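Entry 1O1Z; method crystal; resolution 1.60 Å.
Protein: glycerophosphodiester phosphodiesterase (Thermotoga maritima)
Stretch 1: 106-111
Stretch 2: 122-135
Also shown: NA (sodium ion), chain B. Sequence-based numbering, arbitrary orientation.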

ATOM      1  N   ILE A 106       1.177   0.093   8.515  1.00  8.94           N
ATOM      2  CA  ILE A 106       1.150  -0.905   7.459  1.00  8.47           C
ATOM      3  C   ILE A 106      -0.014  -0.597   6.520  1.00  9.19           C
ATOM      4  O   ILE A 106      -1.178  -0.598   6.937  1.00  9.56           O
ATOM      5  CB  ILE A 106       1.033  -2.336   7.985  1.00  9.48           C
ATOM      6  CG1 ILE A 106       2.192  -2.678   8.931  1.00 10.23           C
ATOM      7  CG2 ILE A 106       1.051  -3.319   6.846  1.00  9.87           C
ATOM      8  CD1 ILE A 106       2.014  -4.028   9.630  1.00 13.21           C
ATOM      9  N   ASN A 107       0.311  -0.289   5.285  1.00  9.15           N
ATOM     10  CA  ASN A 107      -0.656  -0.060   4.227  1.00  8.03           C
ATOM     11  C   ASN A 107      -0.835  -1.382   3.516  1.00  9.55           C
ATOM     12  O   ASN A 107       0.058  -1.841   2.833  1.00  9.76           O
ATOM     13  CB  ASN A 107      -0.164   1.039   3.287  1.00  9.23           C
ATOM     14  CG  ASN A 107      -0.979   1.194   2.062  1.00 11.22           C
ATOM     15  OD1 ASN A 107      -0.450   1.666   1.050  1.00 15.60           O
ATOM     16  ND2 ASN A 107      -2.266   0.842   2.113  1.00 10.97           N
ATOM     17  N   ILE A 108      -1.986  -2.012   3.744  1.00  9.40           N
ATOM     18  CA  ILE A 108      -2.312  -3.302   3.153  1.00  8.10           C
ATOM     19  C   ILE A 108      -3.116  -3.089   1.893  1.00 10.60           C
ATOM     20  O   ILE A 108      -4.254  -2.658   1.965  1.00  9.67           O
ATOM     21  CB  ILE A 108      -3.134  -4.132   4.168  1.00  9.18           C
ATOM     22  CG1 ILE A 108      -2.376  -4.349   5.476  1.00 10.60           C
ATOM     23  CG2 ILE A 108      -3.549  -5.472   3.593  1.00 10.28           C
ATOM     24  CD1 ILE A 108      -3.224  -4.861   6.610  1.00 11.34           C
ATOM     25  N   GLU A 109      -2.538  -3.417   0.741  1.00 10.12           N
ATOM     26  CA  GLU A 109      -3.258  -3.366  -0.516  1.00  9.46           C
ATOM     27  C   GLU A 109      -3.937  -4.704  -0.720  1.00 10.69           C
ATOM     28  O   GLU A 109      -3.288  -5.747  -0.826  1.00 11.33           O
ATOM     29  CB  GLU A 109      -2.375  -3.010  -1.713  1.00 12.38           C
ATOM     30  CG  GLU A 109      -3.220  -2.968  -2.985  1.00 14.08           C
ATOM     31  CD  GLU A 109      -2.501  -2.698  -4.284  1.00 16.03           C
ATOM     32  OE1 GLU A 109      -1.331  -2.277  -4.277  1.00 20.39           O
ATOM     33  OE2 GLU A 109      -3.141  -2.944  -5.338  1.00 17.46           O
ATOM     34  N   ILE A 110      -5.254  -4.663  -0.830  1.00 11.24           N
ATOM     35  CA  ILE A 110      -6.049  -5.855  -1.053  1.00 10.49           C
ATOM     36  C   ILE A 110      -6.036  -6.153  -2.541  1.00 10.56           C
ATOM     37  O   ILE A 110      -6.575  -5.380  -3.345  1.00 11.81           O
ATOM     38  CB  ILE A 110      -7.495  -5.635  -0.615  1.00 12.40           C
ATOM     39  CG1 ILE A 110      -7.598  -5.027   0.780  1.00 19.30           C
ATOM     40  CG2 ILE A 110      -8.242  -6.964  -0.750  1.00 13.84           C
ATOM     41  CD1 ILE A 110      -7.257  -5.949   1.830  1.00 18.08           C
ATOM     42  N   LYS A 111      -5.477  -7.295  -2.933  1.00 10.74           N
ATOM     43  CA  LYS A 111      -5.409  -7.649  -4.343  1.00 10.35           C
ATOM     44  C   LYS A 111      -6.604  -8.470  -4.846  1.00 11.43           C
ATOM     45  O   LYS A 111      -6.821  -8.571  -6.060  1.00 15.08           O
ATOM     46  CB  LYS A 111      -4.106  -8.435  -4.610  1.00 11.28           C
ATOM     47  CG  LYS A 111      -2.836  -7.625  -4.457  1.00 13.64           C
ATOM     48  CD  LYS A 111      -2.797  -6.474  -5.489  1.00 22.57           C
ATOM     49  CE  LYS A 111      -1.423  -5.964  -5.801  1.00 31.16           C
ATOM     50  NZ  LYS A 111      -1.503  -4.832  -6.801  1.00 31.32           N
ATOM     51  N   ILE A 122      -8.110 -10.577  10.929  1.00 10.55           N
ATOM     52  CA  ILE A 122      -6.783 -10.588  11.519  1.00 12.54           C
ATOM     53  C   ILE A 122      -6.373  -9.176  11.938  1.00 12.77           C
ATOM     54  O   ILE A 122      -5.572  -8.984  12.869  1.00 13.48           O
ATOM     55  CB  ILE A 122      -5.744 -11.224  10.576  1.00 17.27           C
ATOM     56  CG1 ILE A 122      -4.454 -11.502  11.368  1.00 29.34           C
ATOM     57  CG2 ILE A 122      -5.488 -10.381   9.386  1.00 21.75           C
ATOM     58  N   SER A 123      -6.969  -8.176  11.305  1.00 10.61           N
ATOM     59  CA  SER A 123      -6.627  -6.790  11.566  1.00  9.98           C
ATOM     60  C   SER A 123      -7.325  -6.211  12.789  1.00 11.83           C
ATOM     61  O   SER A 123      -6.978  -5.125  13.233  1.00 10.27           O
ATOM     62  CB  SER A 123      -6.910  -5.950  10.334  1.00 12.39           C
ATOM     63  OG  SER A 123      -6.074  -6.369   9.247  1.00 13.66           O
ATOM     64  N   LYS A 124      -8.304  -6.918  13.349  1.00 11.55           N
ATOM     65  CA  LYS A 124      -9.081  -6.372  14.461  1.00 12.95           C
ATOM     66  C   LYS A 124      -8.263  -5.942  15.621  1.00 19.92           C
ATOM     67  O   LYS A 124      -8.551  -4.900  16.228  1.00 25.71           O
ATOM     68  CB  LYS A 124     -10.134  -7.370  14.951  1.00 13.19           C
ATOM     69  CG  LYS A 124     -11.325  -7.356  14.043  1.00 15.80           C
ATOM     70  CD  LYS A 124     -12.432  -8.275  14.510  1.00 18.14           C
ATOM     71  CE  LYS A 124     -13.647  -8.131  13.611  1.00 21.55           C
ATOM     72  NZ  LYS A 124     -14.623  -9.221  13.862  1.00 26.48           N
ATOM     73  N   LYS A 125      -7.239  -6.724  15.912  1.00 16.59           N
ATOM     74  CA  LYS A 125      -6.389  -6.495  17.071  1.00 24.31           C
ATOM     75  C   LYS A 125      -5.331  -5.395  16.895  1.00 23.19           C
ATOM     76  O   LYS A 125      -4.722  -4.954  17.872  1.00 27.36           O
ATOM     77  CB  LYS A 125      -5.653  -7.792  17.384  1.00 22.77           C
ATOM     78  CG  LYS A 125      -4.692  -8.245  16.280  1.00 24.53           C
ATOM     79  CD  LYS A 125      -4.037  -9.568  16.588  1.00 36.67           C
ATOM     80  CE  LYS A 125      -3.631 -10.285  15.310  1.00 41.60           C
ATOM     81  NZ  LYS A 125      -4.789 -10.981  14.652  1.00 37.73           N
ATOM     82  N   ARG A 126      -5.083  -4.996  15.653  1.00 18.44           N
ATOM     83  CA  ARG A 126      -3.898  -4.230  15.308  1.00 18.93           C
ATOM     84  C   ARG A 126      -4.251  -2.801  14.897  1.00 14.27           C
ATOM     85  O   ARG A 126      -5.124  -2.624  14.059  1.00 16.36           O
ATOM     86  CB  ARG A 126      -3.279  -4.972  14.129  1.00 20.70           C
ATOM     87  CG  ARG A 126      -2.187  -4.297  13.466  1.00 22.96           C
ATOM     88  CD  ARG A 126      -0.946  -4.448  14.187  1.00 25.98           C
ATOM     89  NE  ARG A 126       0.123  -3.802  13.460  1.00 20.24           N
ATOM     90  CZ  ARG A 126       1.387  -4.120  13.597  1.00 16.98           C
ATOM     91  NH1 ARG A 126       1.757  -5.131  14.416  1.00 23.72           N
ATOM     92  NH2 ARG A 126       2.278  -3.427  12.917  1.00 19.97           N
ATOM     93  N   LYS A 127      -3.572  -1.793  15.449  1.00 12.21           N
ATOM     94  CA  LYS A 127      -3.733  -0.410  15.010  1.00  9.03           C
ATOM     95  C   LYS A 127      -2.729   0.013  13.903  1.00  9.96           C
ATOM     96  O   LYS A 127      -1.883  -0.774  13.455  1.00 10.04           O
ATOM     97  CB  LYS A 127      -3.650   0.567  16.187  1.00 11.10           C
ATOM     98  CG  LYS A 127      -2.258   0.738  16.770  1.00 10.36           C
ATOM     99  CD  LYS A 127      -2.154   1.688  17.920  1.00 11.36           C
ATOM    100  CE  LYS A 127      -0.731   1.685  18.504  1.00 14.76           C
ATOM    101  NZ  LYS A 127      -0.605   2.363  19.794  1.00 18.91           N
ATOM    102  N   ASN A 128      -2.892   1.237  13.424  1.00  8.47           N
ATOM    103  CA  ASN A 128      -2.029   1.841  12.397  1.00  8.98           C
ATOM    104  C   ASN A 128      -2.009   1.073  11.077  1.00 11.27           C
ATOM    105  O   ASN A 128      -0.968   0.920  10.450  1.00 12.12           O
ATOM    106  CB  ASN A 128      -0.621   2.108  12.941  1.00  9.71           C
ATOM    107  CG  ASN A 128      -0.571   3.375  13.767  1.00 11.89           C
ATOM    108  OD1 ASN A 128      -1.130   4.415  13.348  1.00 13.80           O
ATOM    109  ND2 ASN A 128       0.125   3.331  14.880  1.00 13.38           N
ATOM    110  N   LEU A 129      -3.182   0.676  10.624  1.00  8.23           N
ATOM    111  CA  LEU A 129      -3.368   0.062   9.328  1.00  7.49           C
ATOM    112  C   LEU A 129      -4.109   0.999   8.396  1.00 10.12           C
ATOM    113  O   LEU A 129      -5.015   1.744   8.832  1.00 11.36           O
ATOM    114  CB  LEU A 129      -4.177  -1.218   9.457  1.00  8.20           C
ATOM    115  CG  LEU A 129      -3.566  -2.248  10.364  1.00  9.86           C
ATOM    116  CD1 LEU A 129      -4.464  -3.450  10.446  1.00 12.26           C
ATOM    117  CD2 LEU A 129      -2.154  -2.661   9.915  1.00 12.29           C
ATOM    118  N   ILE A 130      -3.719   0.978   7.129  1.00  7.18           N
ATOM    119  CA  ILE A 130      -4.454   1.616   6.052  1.00  8.43           C
ATOM    120  C   ILE A 130      -4.735   0.552   5.003  1.00  9.31           C
ATOM    121  O   ILE A 130      -3.802  -0.076   4.514  1.00 10.18           O
ATOM    122  CB  ILE A 130      -3.654   2.755   5.390  1.00  9.99           C
ATOM    123  CG1 ILE A 130      -3.281   3.838   6.383  1.00  9.89           C
ATOM    124  CG2 ILE A 130      -4.475   3.368   4.250  1.00 13.13           C
ATOM    125  CD1 ILE A 130      -2.162   4.779   5.860  1.00 14.80           C
ATOM    126  N   PHE A 131      -6.006   0.313   4.688  1.00  8.19           N
ATOM    127  CA  PHE A 131      -6.402  -0.650   3.645  1.00  7.92           C
ATOM    128  C   PHE A 131      -6.575   0.093   2.351  1.00 11.41           C
ATOM    129  O   PHE A 131      -7.275   1.101   2.312  1.00 12.80           O
ATOM    130  CB  PHE A 131      -7.714  -1.348   4.019  1.00  7.55           C
ATOM    131  CG  PHE A 131      -7.636  -2.023   5.361  1.00 10.17           C
ATOM    132  CD1 PHE A 131      -6.961  -3.246   5.488  1.00 11.20           C
ATOM    133  CD2 PHE A 131      -8.154  -1.421   6.498  1.00 13.06           C
ATOM    134  CE1 PHE A 131      -6.875  -3.858   6.761  1.00 12.91           C
ATOM    135  CE2 PHE A 131      -8.038  -2.040   7.739  1.00 16.89           C
ATOM    136  CZ  PHE A 131      -7.386  -3.274   7.838  1.00 14.36           C
ATOM    137  N   SER A 132      -5.981  -0.391   1.276  1.00  9.19           N
ATOM    138  CA  SER A 132      -6.159   0.248   0.004  1.00  8.99           C
ATOM    139  C   SER A 132      -6.456  -0.790  -1.057  1.00  9.00           C
ATOM    140  O   SER A 132      -6.250  -2.000  -0.879  1.00 10.57           O
ATOM    141  CB  SER A 132      -4.937   1.077  -0.386  1.00 11.30           C
ATOM    142  OG  SER A 132      -3.759   0.278  -0.423  1.00 11.66           O
ATOM    143  N   SER A 133      -7.000  -0.304  -2.163  1.00  8.07           N
ATOM    144  CA  SER A 133      -7.355  -1.153  -3.286  1.00  8.40           C
ATOM    145  C   SER A 133      -7.707  -0.282  -4.473  1.00  8.42           C
ATOM    146  O   SER A 133      -8.187   0.852  -4.325  1.00  9.11           O
ATOM    147  CB  SER A 133      -8.547  -2.057  -2.945  1.00 10.23           C
ATOM    148  OG  SER A 133      -8.864  -2.935  -4.027  1.00 12.51           O
ATOM    149  N   PHE A 134      -7.500  -0.820  -5.685  1.00  9.02           N
ATOM    150  CA  PHE A 134      -8.052  -0.196  -6.874  1.00  9.51           C
ATOM    151  C   PHE A 134      -9.569  -0.495  -7.039  1.00 10.03           C
ATOM    152  O   PHE A 134     -10.248   0.118  -7.862  1.00 11.91           O
ATOM    153  CB  PHE A 134      -7.283  -0.696  -8.125  1.00 11.98           C
ATOM    154  CG  PHE A 134      -5.870  -0.168  -8.239  1.00 10.61           C
ATOM    155  CD1 PHE A 134      -5.634   1.079  -8.794  1.00 10.90           C
ATOM    156  CD2 PHE A 134      -4.799  -0.894  -7.769  1.00 12.48           C
ATOM    157  CE1 PHE A 134      -4.332   1.573  -8.918  1.00 12.35           C
ATOM    158  CE2 PHE A 134      -3.502  -0.391  -7.861  1.00 15.62           C
ATOM    159  CZ  PHE A 134      -3.288   0.859  -8.433  1.00 13.10           C
ATOM    160  N   ASP A 135     -10.072  -1.438  -6.225  1.00 10.29           N
ATOM    161  CA  ASP A 135     -11.491  -1.815  -6.184  1.00 10.00           C
ATOM    162  C   ASP A 135     -12.212  -0.905  -5.189  1.00 10.51           C
ATOM    163  O   ASP A 135     -12.320  -1.194  -3.997  1.00 10.51           O
ATOM    164  CB  ASP A 135     -11.564  -3.277  -5.776  1.00 11.25           C
ATOM    165  CG  ASP A 135     -12.920  -3.896  -5.920  1.00 14.17           C
ATOM    166  OD1 ASP A 135     -13.952  -3.172  -6.010  1.00 12.43           O
ATOM    167  OD2 ASP A 135     -13.024  -5.174  -5.937  1.00 14.04           O
TER
HETATM  168 NA    NA B 602      -7.274  -2.798  13.543  1.00 15.17          NA
HETATM  169  O   HOH W   1      -1.575   1.695  -1.408  1.00 16.10           O
HETATM  170  O   HOH W   2      -5.831  -3.410  -5.420  1.00 15.54           O
HETATM  171  O   HOH W   3      -9.232  -5.456  -3.960  1.00 22.04           O
HETATM  172  O   HOH W   4      -8.429  -2.893  11.464  1.00 21.69           O

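How are the two backbones joined? Residues 106-110 and 129-133 run as neighbouring parallel strands, their axes 27° apart and 4.6 Å at closest approach. The ladder begins just before the second strand, where I106 N donates to N128 O at 3.0 Å, and I130 N returns a bond to I106 O, also at 3.0 Å. I108 repeats the pattern: its N reaches I130 O at 2.8 Å, and its O accepts from S132 N at 2.9 Å. I110 N closes the series on S132 O at 2.8 Å. In a parallel pair, alternate residues turn their N and O toward the partner strand, so I106 and I108 carry both bonds while the intervening residues offer CA-H groups. The carbonyls collect these as well, as in the 3.2 Å contact from N107 CA to I130 O.

What does N107 add on its face of the sheet, shared with E109, I130 and S132? Its amide reaches across the strands, and ND2 gives 3.0 Å hydrogen bonds to both I130 O and S132 OG. I130 O therefore accepts from the backbone of I108 and the side chain of N107. The other end of the amide is satisfied too: water 1 donates to N107 OD1 at 2.7 Å and lies 2.8 Å from S132 OG, in a hydrogen bond that ties the two side chains together a second time.

Where do apolar groups meet? I106, I108, L129 and F131 point to the other face. I106 CB lies 3.7 Å from L129 CD2, and I108 CD1 touches two partners, 4.1 Å from L129 CD2 and 3.8 Å from F131 CE1. These are van der Waals contacts between buried side chains, while the backbone N and O atoms lie in the plane of the sheet and pair there.

How are the polar groups at the far end satisfied? E109 OE2 forms a salt bridge with K111 NZ at 2.9 Å within its own stretch, and water 2 donates to the same oxygen at 2.7 Å. That water also donates to I110 O at 3.0 Å and accepts from F134 N at 3.1 Å, linking the stretches where direct strand pairing has ended. E109 OE2 additionally meets the edge of the F134 ring, 3.6 Å from CD2, where the ring hydrogens carry slight positive charge. Water 3 makes another bridge, donating to I110 O at 2.7 Å and hydrogen-bonding S133 OG at 2.5 Å; S133 OG also accepts from D135 N at 2.9 Å.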